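Local coordinates for NADH:ubiquinone oxidoreductase, Na translocating, C subunit (Parabacteroides distasonis, PDB 3LWX), which belongs to the C subunits of sodium-translocating membrane oxidoreductases and carries an FMN-binding domain of the type found in that family, at residues E12-R17 with V28-A33; G56-T61 with P73-N78; G96-Y101 with D181-N186. One frame throughout, in Å; residues are numbered along the deposited sequence. Where two conformers were deposited one is given.

How the interactions relate
Interactions 1 and 2, with centres 15 Å apart, meet through helix 4-23. Lys16 NZ lies 2.8 Å from Phe59 O, a probable hydrogen bond, and its cation also sits against the Phe59 ring in a cation-pi contact. Asp13 and Arg17 pack on the same ring. Interaction 3 is about 21 Å from interaction 1, centre to centre, yet the same lysine reaches it, since Lys16 CE approaches Tyr101 OH to 3.3 Å. Interactions 2 and 3 do not touch; they lie on opposite sides of the chain's centre, but both reach the six-stranded sheet. Both segments of interaction 3 belong to the FMN-binding domain.

Interaction 1. Residues E12-R17 with V28-A33; sequences EDNDKR and VSSSEA
With chi1 at -78°, Asn14 turns CG beside its own backbone N and anti to its carbonyl carbon, a setting that carries the amide across to Ser30. The serine, in the conformer described here, holds OG anti to its backbone N (chi1 179°), and this hydroxyl oxygen comes within 3.4 Å of Asn14 CB. The amide carbon Asn14 CG in turn lies 3.5 Å from Ser30 O. No direct hydrogen bond crosses between the segments. Instead a water joins them, donating to Asn14 OD1 at 3.1 Å and to Ser30 O at 2.8 Å.

Helix 4-23 and helix 30-40 follow one another in the chain, joined by a short connection, and pack at an angle to each other ahead of the main antiparallel sheet. Where the two helices pack, Ala33 supplies the apolar part of the contact: its methyl CB is 3.8 Å from the backbone O of Asn14 and 3.9 Å from Arg17 CB. Beyond that methylene, the extended Arg17 chain from CG to NE runs past the Ala33 carbonyl, with CD alongside the oxygen.

In this Arg17 conformer, NH1 turns back within its own helix and donates to Asn14 OD1 at 2.7 Å, with a bent N-H...O angle of 137° and the donor well above the carbonyl plane. Asn14 OD1 thus accepts from both a guanidinium and a water, two grips that should restrain the rotation of the amide. Within 28-33, Ser29 N and Ser29 OG both donate to Glu32 OE1, the hydroxyl at its anti lone pair.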
# COMPACT_ATOMS: atom_id res chain seq x y z
N GLU A 12 -3.44 -10.55 -14.33
CA GLU A 12 -3.54 -9.27 -13.64
C GLU A 12 -3.84 -9.47 -12.15
O GLU A 12 -3.25 -8.81 -11.30
CB GLU A 12 -4.63 -8.41 -14.27
CG GLU A 12 -4.29 -7.94 -15.67
CD GLU A 12 -5.45 -7.29 -16.40
OE1 GLU A 12 -6.58 -7.24 -15.87
OE2 GLU A 12 -5.22 -6.85 -17.54
N ASP A 13 -4.74 -10.40 -11.85
CA ASP A 13 -5.10 -10.68 -10.46
C ASP A 13 -3.92 -11.26 -9.70
O ASP A 13 -3.68 -10.89 -8.56
CB ASP A 13 -6.28 -11.64 -10.38
CG ASP A 13 -7.61 -11.02 -10.79
OD1 ASP A 13 -7.70 -9.78 -10.97
OD2 ASP A 13 -8.56 -11.82 -10.91
N ASN A 14 -3.16 -12.15 -10.32
CA ASN A 14 -1.99 -12.69 -9.65
C ASN A 14 -0.92 -11.63 -9.40
O ASN A 14 -0.27 -11.65 -8.36
CB ASN A 14 -1.46 -13.93 -10.38
CG ASN A 14 -2.31 -15.16 -10.08
OD1 ASN A 14 -2.74 -15.34 -8.93
ND2 ASN A 14 -2.50 -16.03 -11.07
N ASP A 15 -0.76 -10.69 -10.33
CA ASP A 15 0.15 -9.56 -10.14
C ASP A 15 -0.31 -8.74 -8.92
O ASP A 15 0.51 -8.42 -8.06
CB ASP A 15 0.20 -8.75 -11.44
CG ASP A 15 1.18 -7.59 -11.42
OD1 ASP A 15 1.93 -7.39 -10.47
OD2 ASP A 15 1.22 -6.87 -12.45
N LYS A 16 -1.60 -8.43 -8.84
CA LYS A 16 -2.11 -7.70 -7.68
C LYS A 16 -1.89 -8.49 -6.39
O LYS A 16 -1.51 -7.91 -5.36
CB LYS A 16 -3.58 -7.33 -7.90
CG LYS A 16 -4.21 -6.61 -6.73
CD LYS A 16 -5.56 -6.01 -7.08
CE LYS A 16 -6.21 -5.28 -5.92
NZ LYS A 16 -7.38 -4.45 -6.37
N ARG A 17 -2.17 -9.80 -6.41
CA ARG A 17 -1.91 -10.64 -5.24
C ARG A 17 -0.45 -10.57 -4.83
O ARG A 17 -0.15 -10.45 -3.64
CB ARG A 17 -2.26 -12.10 -5.50
CG ARG A 17 -3.74 -12.38 -5.69
CD ARG A 17 -4.01 -13.88 -5.80
NE ARG A 17 -5.43 -14.14 -6.02
CZ ARG A 17 -6.00 -14.41 -7.20
NH1 ARG A 17 -5.29 -14.53 -8.31
NH2 ARG A 17 -7.32 -14.60 -7.26
N VAL A 28 6.53 -14.23 -3.79
CA VAL A 28 6.30 -15.46 -4.53
C VAL A 28 6.03 -15.14 -5.99
O VAL A 28 5.76 -14.00 -6.37
CB VAL A 28 5.13 -16.28 -3.93
CG1 VAL A 28 5.46 -16.66 -2.49
CG2 VAL A 28 3.81 -15.53 -4.02
N SER A 29 6.11 -16.17 -6.83
CA SER A 29 5.87 -16.02 -8.25
C SER A 29 4.38 -15.95 -8.54
O SER A 29 3.55 -16.26 -7.69
CB SER A 29 6.48 -17.18 -9.03
OG SER A 29 5.77 -18.37 -8.78
N SER A 30 4.05 -15.58 -9.76
CA SER A 30 2.67 -15.44 -10.19
C SER A 30 1.87 -16.72 -9.98
O SER A 30 0.74 -16.68 -9.52
CB SER A 30 2.62 -15.04 -11.66
OG SER A 30 1.27 -14.92 -12.12
N SER A 31 2.48 -17.87 -10.32
CA SER A 31 1.78 -19.15 -10.22
C SER A 31 1.56 -19.62 -8.79
O SER A 31 0.74 -20.49 -8.55
CB SER A 31 2.52 -20.24 -11.00
OG SER A 31 3.72 -20.61 -10.34
N GLU A 32 2.27 -19.00 -7.83
CA GLU A 32 2.13 -19.31 -6.42
C GLU A 32 1.23 -18.33 -5.66
O GLU A 32 0.86 -18.57 -4.52
CB GLU A 32 3.50 -19.25 -5.75
CG GLU A 32 4.52 -20.24 -6.25
CD GLU A 32 5.89 -19.92 -5.71
OE1 GLU A 32 6.56 -19.03 -6.27
OE2 GLU A 32 6.28 -20.54 -4.71
N ALA A 33 0.91 -17.21 -6.31
CA ALA A 33 0.28 -16.11 -5.60
C ALA A 33 -1.12 -16.39 -5.07
O ALA A 33 -1.44 -15.95 -3.96
CB ALA A 33 0.24 -14.89 -6.49
O HOH W 1 -1.39 -18.13 -8.50

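Interaction 2. Residues G56-T61 with P73-N78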
# COMPACT_ATOMS: atom_id res chain seq x y z
N GLY A 56 -19.11 -4.59 -1.21
CA GLY A 56 -18.29 -4.61 -2.41
C GLY A 56 -17.12 -5.57 -2.27
O GLY A 56 -16.62 -5.82 -1.18
N ASP A 57 -16.70 -6.13 -3.39
CA ASP A 57 -15.58 -7.07 -3.39
C ASP A 57 -14.31 -6.23 -3.37
O ASP A 57 -13.94 -5.55 -4.33
CB ASP A 57 -15.64 -8.02 -4.58
CG ASP A 57 -14.57 -9.11 -4.52
OD1 ASP A 57 -13.44 -8.86 -4.05
OD2 ASP A 57 -14.87 -10.24 -4.97
N ALA A 58 -13.64 -6.26 -2.22
CA ALA A 58 -12.46 -5.42 -2.01
C ALA A 58 -11.34 -5.70 -3.00
O ALA A 58 -10.74 -4.76 -3.52
CB ALA A 58 -11.97 -5.55 -0.57
N PHE A 59 -11.06 -6.96 -3.26
CA PHE A 59 -9.99 -7.30 -4.18
C PHE A 59 -10.32 -6.88 -5.62
O PHE A 59 -9.46 -6.39 -6.34
CB PHE A 59 -9.69 -8.81 -4.12
CG PHE A 59 -8.55 -9.21 -5.01
CD1 PHE A 59 -7.25 -9.17 -4.55
CD2 PHE A 59 -8.77 -9.57 -6.32
CE1 PHE A 59 -6.19 -9.49 -5.38
CE2 PHE A 59 -7.71 -9.90 -7.17
CZ PHE A 59 -6.42 -9.87 -6.70
N ALA A 60 -11.57 -7.10 -6.03
CA ALA A 60 -11.96 -6.81 -7.41
C ALA A 60 -12.11 -5.32 -7.70
O ALA A 60 -12.09 -4.91 -8.85
CB ALA A 60 -13.27 -7.53 -7.74
N THR A 61 -12.29 -4.51 -6.67
CA THR A 61 -12.59 -3.11 -6.92
C THR A 61 -11.34 -2.28 -7.17
O THR A 61 -10.39 -2.33 -6.40
CB THR A 61 -13.41 -2.54 -5.75
OG1 THR A 61 -14.60 -3.32 -5.57
CG2 THR A 61 -13.78 -1.12 -6.05
N PRO A 73 -10.22 -0.13 0.23
CA PRO A 73 -10.14 -1.54 0.58
C PRO A 73 -9.12 -1.85 1.68
O PRO A 73 -8.02 -1.30 1.69
CB PRO A 73 -9.70 -2.19 -0.73
CG PRO A 73 -8.86 -1.14 -1.38
CD PRO A 73 -9.59 0.14 -1.07
N VAL A 74 -9.51 -2.73 2.58
CA VAL A 74 -8.67 -3.23 3.65
C VAL A 74 -8.54 -4.75 3.48
O VAL A 74 -9.55 -5.45 3.33
CB VAL A 74 -9.26 -2.94 5.05
CG1 VAL A 74 -8.35 -3.50 6.14
CG2 VAL A 74 -9.47 -1.44 5.26
N PHE A 75 -7.31 -5.25 3.45
CA PHE A 75 -7.05 -6.69 3.40
C PHE A 75 -6.41 -7.03 4.74
O PHE A 75 -5.44 -6.39 5.14
CB PHE A 75 -6.12 -7.04 2.25
CG PHE A 75 -6.58 -6.48 0.94
CD1 PHE A 75 -7.44 -7.19 0.12
CD2 PHE A 75 -6.18 -5.21 0.55
CE1 PHE A 75 -7.88 -6.66 -1.08
CE2 PHE A 75 -6.63 -4.67 -0.65
CZ PHE A 75 -7.48 -5.41 -1.46
N VAL A 76 -6.96 -8.01 5.46
CA VAL A 76 -6.45 -8.37 6.77
C VAL A 76 -5.79 -9.73 6.70
O VAL A 76 -6.44 -10.73 6.38
CB VAL A 76 -7.56 -8.37 7.85
CG1 VAL A 76 -6.95 -8.60 9.22
CG2 VAL A 76 -8.35 -7.07 7.82
N ALA A 77 -4.48 -9.73 6.92
CA ALA A 77 -3.70 -10.94 6.97
C ALA A 77 -3.66 -11.47 8.39
O ALA A 77 -3.71 -10.70 9.35
CB ALA A 77 -2.28 -10.70 6.45
N ASN A 78 -3.58 -12.79 8.50
CA ASN A 78 -3.44 -13.48 9.76
C ASN A 78 -2.02 -14.03 9.75
O ASN A 78 -1.71 -15.01 9.07
CB ASN A 78 -4.52 -14.57 9.92
CG ASN A 78 -4.40 -15.33 11.22
OD1 ASN A 78 -3.41 -15.21 11.91
ND2 ASN A 78 -5.41 -16.14 11.53
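Phe75 reaches Ala58 and Phe59 through the far end of its ring. Its CB leaves strand 71-79 neither directly at the 56-61 segment nor directly away from it, and with chi1 at -51° CG stands anti to the carbonyl carbon, bringing the ring tip closer. CE1 is the first ring atom to make close contact: it lies 3.8 Å from Phe59 CA, which meets the Phe75 ring at its edge and in its plane, and 4.1 Å from Phe59 CB. The same CE1 also comes to the edge of the Phe59 ring, near that ring's plane, so the two aromatic groups meet without stacking. It further approaches the methyl CB of Ala58 at 4.3 Å. At the tip, CZ is 3.9 Å from Ala58 O, which lies obliquely to the ring.

The contact seats the loop between strand 53-54 and helix 63-68 on strand 71-79, which lies in the six-stranded antiparallel sheet between 41-48 and 82-92. Ile20 of helix 4-23 also touches the Phe75 side chain.

Two residues earlier on the strand, Pro73 CB makes the second contact, against Ala58 CB at 4.1 Å, and also lies 3.9 Å from the carbonyl O of Ala58. Behind these contacts the loop is held in shape by Asp57. Its OD1, in the conformer described, forms an Asx motif by accepting from Ala60 N at 3.2 Å with an N-H...O angle of 163°, and it takes a weak bond from Phe59 N as well. In the Thr61 conformer described, OG1 donates to Asp57 O at 2.6 Å, linking the two ends of the turn.

Interaction 3. Residues G96-Y101 with D181-N186; sequences GPLWGY and DEMLFN
Van der Waals contacts of Met183 with Leu98 CB and the Trp99 backbone make up nearly all of this meeting of helix and strand. Met183 is present as selenomethionine, and its SE lies 3.7 Å from Trp99 CA and 3.8 Å from Leu98 CB. The terminal methyl CE adds a second touch to Leu98 CB at 3.9 Å and approaches Trp99 O at 4.0 Å. The side chain is extended through its first two torsions, which thrust SE straight at the strand, and then bends at chi3 (67°), folding CE over beside the leucine. Around this tip Met183 also packs on Leu89 and Phe116, from the strands on either side of 97-104. Both segments belong to the FMN-binding domain, whose long helix 174-196 here packs on one face of the antiparallel sheet.

The aromatic side chains of Trp99 and Tyr101 belong to the other face. Trp99 directs its CB away from the helix, and its NE1 makes a weak hydrogen bond to Gln19 of helix 4-23, the helix that Tyr101 also touches. Alternation along the strand thus places the sheet between the two helices.

No hydrogen bond crosses between the two segments; the strand's backbone bonds go to Gly91 and Leu89 on one flank and to Gln119, Ser117 and Asp115 on the other. Gly100, on the helix-facing side, has backbone angles (phi 167°, psi -173°) that suit glycine. The helix therefore probably rests on the strand here through dispersion and burial of apolar surface, almost all of it at the end of Met183.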
# COMPACT_ATOMS: atom_id res chain seq x y z
N GLY A 96 3.55 9.47 -14.87
CA GLY A 96 2.31 8.74 -14.87
C GLY A 96 1.92 8.39 -13.45
O GLY A 96 2.56 8.81 -12.50
N PRO A 97 0.84 7.63 -13.30
CA PRO A 97 0.34 7.22 -12.00
C PRO A 97 1.29 6.36 -11.18
O PRO A 97 2.16 5.67 -11.75
CB PRO A 97 -0.88 6.36 -12.36
CG PRO A 97 -1.40 7.03 -13.59
CD PRO A 97 -0.16 7.38 -14.36
N LEU A 98 1.10 6.41 -9.87
CA LEU A 98 1.74 5.56 -8.90
C LEU A 98 0.64 4.81 -8.15
O LEU A 98 -0.49 5.27 -8.07
CB LEU A 98 2.54 6.34 -7.86
CG LEU A 98 3.55 7.36 -8.37
CD1 LEU A 98 4.23 8.07 -7.19
CD2 LEU A 98 4.58 6.73 -9.33
N TRP A 99 1.00 3.67 -7.57
CA TRP A 99 0.09 2.97 -6.67
C TRP A 99 0.93 2.11 -5.74
O TRP A 99 2.16 2.12 -5.80
CB TRP A 99 -0.97 2.16 -7.41
CG TRP A 99 -0.49 1.06 -8.31
CD1 TRP A 99 -0.42 -0.27 -8.00
CD2 TRP A 99 -0.07 1.17 -9.67
NE1 TRP A 99 0.02 -0.98 -9.08
CE2 TRP A 99 0.24 -0.12 -10.12
CE3 TRP A 99 0.06 2.25 -10.56
CZ2 TRP A 99 0.71 -0.37 -11.42
CZ3 TRP A 99 0.52 2.00 -11.84
CH2 TRP A 99 0.84 0.70 -12.26
N GLY A 100 0.29 1.35 -4.85
CA GLY A 100 1.01 0.50 -3.95
C GLY A 100 0.13 -0.01 -2.84
O GLY A 100 -1.09 0.19 -2.86
N TYR A 101 0.76 -0.67 -1.89
CA TYR A 101 0.10 -1.20 -0.71
C TYR A 101 1.01 -1.00 0.49
O TYR A 101 2.24 -1.09 0.36
CB TYR A 101 -0.22 -2.70 -0.86
CG TYR A 101 -1.15 -2.93 -2.02
CD1 TYR A 101 -2.53 -2.84 -1.85
CD2 TYR A 101 -0.66 -3.14 -3.30
CE1 TYR A 101 -3.38 -2.96 -2.94
CE2 TYR A 101 -1.50 -3.28 -4.39
CZ TYR A 101 -2.87 -3.16 -4.21
OH TYR A 101 -3.74 -3.26 -5.27
N ASP A 181 5.37 10.52 -1.11
CA ASP A 181 5.01 11.18 0.14
C ASP A 181 3.54 11.63 0.10
O ASP A 181 2.74 11.36 1.03
CB ASP A 181 5.97 12.37 0.32
CG ASP A 181 5.88 13.04 1.69
OD1 ASP A 181 4.82 13.06 2.32
OD2 ASP A 181 6.92 13.53 2.15
N GLU A 182 3.16 12.31 -0.97
CA GLU A 182 1.80 12.80 -1.13
C GLU A 182 0.80 11.65 -1.25
O GLU A 182 -0.28 11.71 -0.68
CB GLU A 182 1.77 13.71 -2.34
CG GLU A 182 2.56 14.99 -2.09
CD GLU A 182 2.93 15.79 -3.31
OE1 GLU A 182 2.54 15.41 -4.43
OE2 GLU A 182 3.65 16.78 -3.15
N MSE A 183 1.17 10.61 -2.00
CA MSE A 183 0.33 9.43 -2.16
C MSE A 183 0.03 8.79 -0.81
O MSE A 183 -1.11 8.40 -0.54
CB MSE A 183 1.01 8.40 -3.07
CG MSE A 183 0.33 7.04 -3.06
SE MSE A 183 0.86 5.90 -4.51
CE MSE A 183 2.68 5.62 -4.02
N LEU A 184 1.05 8.64 0.02
CA LEU A 184 0.86 8.05 1.33
C LEU A 184 -0.09 8.90 2.17
O LEU A 184 -1.05 8.39 2.76
CB LEU A 184 2.21 7.90 2.04
CG LEU A 184 3.10 6.76 1.56
CD1 LEU A 184 4.54 7.00 1.97
CD2 LEU A 184 2.56 5.43 2.09
N PHE A 185 0.18 10.20 2.23
CA PHE A 185 -0.67 11.05 3.06
C PHE A 185 -2.11 11.06 2.57
O PHE A 185 -3.05 10.89 3.34
CB PHE A 185 -0.10 12.48 3.10
CG PHE A 185 -0.90 13.42 3.95
CD1 PHE A 185 -1.96 14.13 3.41
CD2 PHE A 185 -0.61 13.59 5.30
CE1 PHE A 185 -2.72 14.98 4.19
CE2 PHE A 185 -1.36 14.44 6.08
CZ PHE A 185 -2.40 15.14 5.53
N ASN A 186 -2.29 11.28 1.27
CA ASN A 186 -3.64 11.41 0.71
C ASN A 186 -4.39 10.09 0.74
O ASN A 186 -5.58 10.05 1.04
CB ASN A 186 -3.57 11.93 -0.72
CG ASN A 186 -3.12 13.38 -0.80
OD1 ASN A 186 -3.40 14.17 0.10
ND2 ASN A 186 -2.47 13.73 -1.91